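Angiopoietin-related protein 6 (Homo sapiens, PDB 6Y43) probably acts as a secreted angiopoietin-like growth factor, through a fibrinogen-like globe domain likely to mediate extracellular recognition. Local coordinates at residues A[48-53]-A[214-219]. Residues are numbered along the deposited sequence; the frame is centred on the assembly and turned at random.
Sequences WTVIQR and AMLIRP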
# COMPACT_ATOMS: atom_id res chain seq x y z
N TRP A 48 -0.58 0.98 -12.94
CA TRP A 48 -0.34 1.02 -11.51
C TRP A 48 -0.32 -0.40 -10.95
O TRP A 48 -1.29 -1.15 -11.13
CB TRP A 48 -1.42 1.83 -10.79
CG TRP A 48 -1.44 3.26 -11.15
CD1 TRP A 48 -2.30 3.88 -12.02
CD2 TRP A 48 -0.59 4.29 -10.63
NE1 TRP A 48 -2.03 5.23 -12.07
CE2 TRP A 48 -0.99 5.51 -11.22
CE3 TRP A 48 0.46 4.29 -9.71
CZ2 TRP A 48 -0.35 6.71 -10.95
CZ3 TRP A 48 1.09 5.50 -9.43
CH2 TRP A 48 0.67 6.69 -10.05
N THR A 49 0.78 -0.76 -10.28
CA THR A 49 0.89 -2.02 -9.57
C THR A 49 0.32 -1.86 -8.17
O THR A 49 0.83 -1.06 -7.39
CB THR A 49 2.35 -2.47 -9.49
OG1 THR A 49 2.88 -2.57 -10.81
CG2 THR A 49 2.49 -3.80 -8.74
N VAL A 50 -0.74 -2.61 -7.86
CA VAL A 50 -1.27 -2.57 -6.50
C VAL A 50 -0.32 -3.32 -5.57
O VAL A 50 0.01 -4.48 -5.82
CB VAL A 50 -2.68 -3.18 -6.46
CG1 VAL A 50 -3.17 -3.30 -5.02
CG2 VAL A 50 -3.63 -2.34 -7.30
N ILE A 51 0.09 -2.66 -4.48
CA ILE A 51 0.91 -3.30 -3.45
C ILE A 51 0.17 -3.53 -2.15
O ILE A 51 0.68 -4.27 -1.29
CB ILE A 51 2.22 -2.53 -3.18
CG1 ILE A 51 1.95 -1.17 -2.53
CG2 ILE A 51 2.98 -2.34 -4.47
CD1 ILE A 51 3.19 -0.53 -1.96
N GLN A 52 -1.03 -2.99 -2.00
CA GLN A 52 -1.83 -3.13 -0.79
C GLN A 52 -3.26 -2.81 -1.18
O GLN A 52 -3.48 -1.88 -1.96
CB GLN A 52 -1.37 -2.17 0.30
CG GLN A 52 -2.05 -2.41 1.61
CD GLN A 52 -3.19 -1.45 1.90
OE1 GLN A 52 -3.64 -0.70 1.02
NE2 GLN A 52 -3.67 -1.46 3.15
N ARG A 53 -4.21 -3.58 -0.67
CA ARG A 53 -5.61 -3.25 -0.91
C ARG A 53 -6.48 -3.77 0.22
O ARG A 53 -6.32 -4.92 0.66
CB ARG A 53 -6.12 -3.84 -2.23
CG ARG A 53 -7.55 -3.43 -2.54
CD ARG A 53 -7.88 -3.68 -4.02
NE ARG A 53 -7.55 -5.05 -4.38
CZ ARG A 53 -7.31 -5.48 -5.61
NH1 ARG A 53 -7.35 -4.66 -6.64
NH2 ARG A 53 -7.00 -6.75 -5.79
N ALA A 214 -6.23 1.51 -1.08
CA ALA A 214 -5.22 0.77 -1.82
C ALA A 214 -4.00 1.64 -2.02
O ALA A 214 -4.09 2.87 -2.04
CB ALA A 214 -5.74 0.29 -3.19
N MET A 215 -2.85 0.99 -2.13
CA MET A 215 -1.57 1.62 -2.37
C MET A 215 -1.02 1.06 -3.67
O MET A 215 -1.00 -0.17 -3.85
CB MET A 215 -0.59 1.37 -1.23
CG MET A 215 -1.16 1.75 0.13
SD MET A 215 -0.05 1.39 1.52
CE MET A 215 1.27 2.59 1.28
N LEU A 216 -0.62 1.94 -4.59
CA LEU A 216 -0.21 1.49 -5.91
C LEU A 216 1.08 2.21 -6.31
O LEU A 216 1.31 3.34 -5.90
CB LEU A 216 -1.31 1.74 -6.95
CG LEU A 216 -2.75 1.37 -6.53
CD1 LEU A 216 -3.40 2.46 -5.74
CD2 LEU A 216 -3.46 1.10 -7.81
N ILE A 217 1.92 1.55 -7.11
CA ILE A 217 3.14 2.18 -7.58
C ILE A 217 3.29 2.03 -9.10
O ILE A 217 2.74 1.13 -9.73
CB ILE A 217 4.38 1.63 -6.85
CG1 ILE A 217 4.51 0.13 -7.11
CG2 ILE A 217 4.29 1.96 -5.39
CD1 ILE A 217 5.80 -0.45 -6.52
N ARG A 218 4.07 2.95 -9.67
CA ARG A 218 4.33 3.03 -11.09
C ARG A 218 5.69 3.68 -11.26
O ARG A 218 6.03 4.59 -10.48
CB ARG A 218 3.25 3.85 -11.79
CG ARG A 218 3.35 4.03 -13.29
CD ARG A 218 2.08 4.71 -13.80
NE ARG A 218 2.03 6.16 -13.55
CZ ARG A 218 1.02 6.93 -13.95
NH1 ARG A 218 -0.02 6.42 -14.61
NH2 ARG A 218 1.04 8.23 -13.68
N PRO A 219 6.48 3.26 -12.24
CA PRO A 219 7.74 3.98 -12.49
C PRO A 219 7.48 5.46 -12.73
O PRO A 219 6.48 5.85 -13.34
CB PRO A 219 8.31 3.28 -13.74
CG PRO A 219 7.63 1.94 -13.78
CD PRO A 219 6.27 2.16 -13.19
O HOH W 1 3.65 -0.38 -12.66
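Met215 O accepts two backbone N-H groups from successive residues of one strand: Ile51 N at 2.8 Å, and Gln52 N in a weaker, more bent bond at 3.4 Å. Two successive residues facing one make a classic beta bulge, here between antiparallel strands 48-54 and 212-219 in the central sheet of the fibrinogen-like domain. Ile51, with psi near -9°, takes up the extra residue; Met215 N then returns a bond to Gln52 O, and on the Trp48 side of the bulge Thr49 and Ile217 bond N to O both ways. Ile217 O also takes a weak bond from a water that is hydrogen-bonded to Thr49 OG1 as well; beta-branched threonine suits a strand, and its hydroxyl gives the water a polar partner beside the backbone.

Branched apolar chains suit the buried surfaces. Val50 and Leu216 lie side by side on one face, CG2 against CD2 at a tight 3.5 Å; the Ile51 side chain crosses that of Ile217 at about a right angle, CG2 meeting CG1.

At the Trp48 end of the pair, the broad indole suits the long aliphatic stem and flat guanidinium of Arg218. Arg218 CB sits over the six-membered ring, 3.9 Å from the centroid, in a CH-pi contact, and a bend at chi3 (77°) lays the guanidinium over the indole, the planes 23° apart. NH1 is hydrogen-bonded to Glu44 O and Gly46 O, just before strand 48-54. An alanine in place of Trp48 would probably leave the Arg218 side chain without its aromatic support, freer to turn, and open a gap beside Leu216. The closest touch is Trp48 CZ2, over the centre of the guanidinium and 3.3 Å from Arg218 CZ.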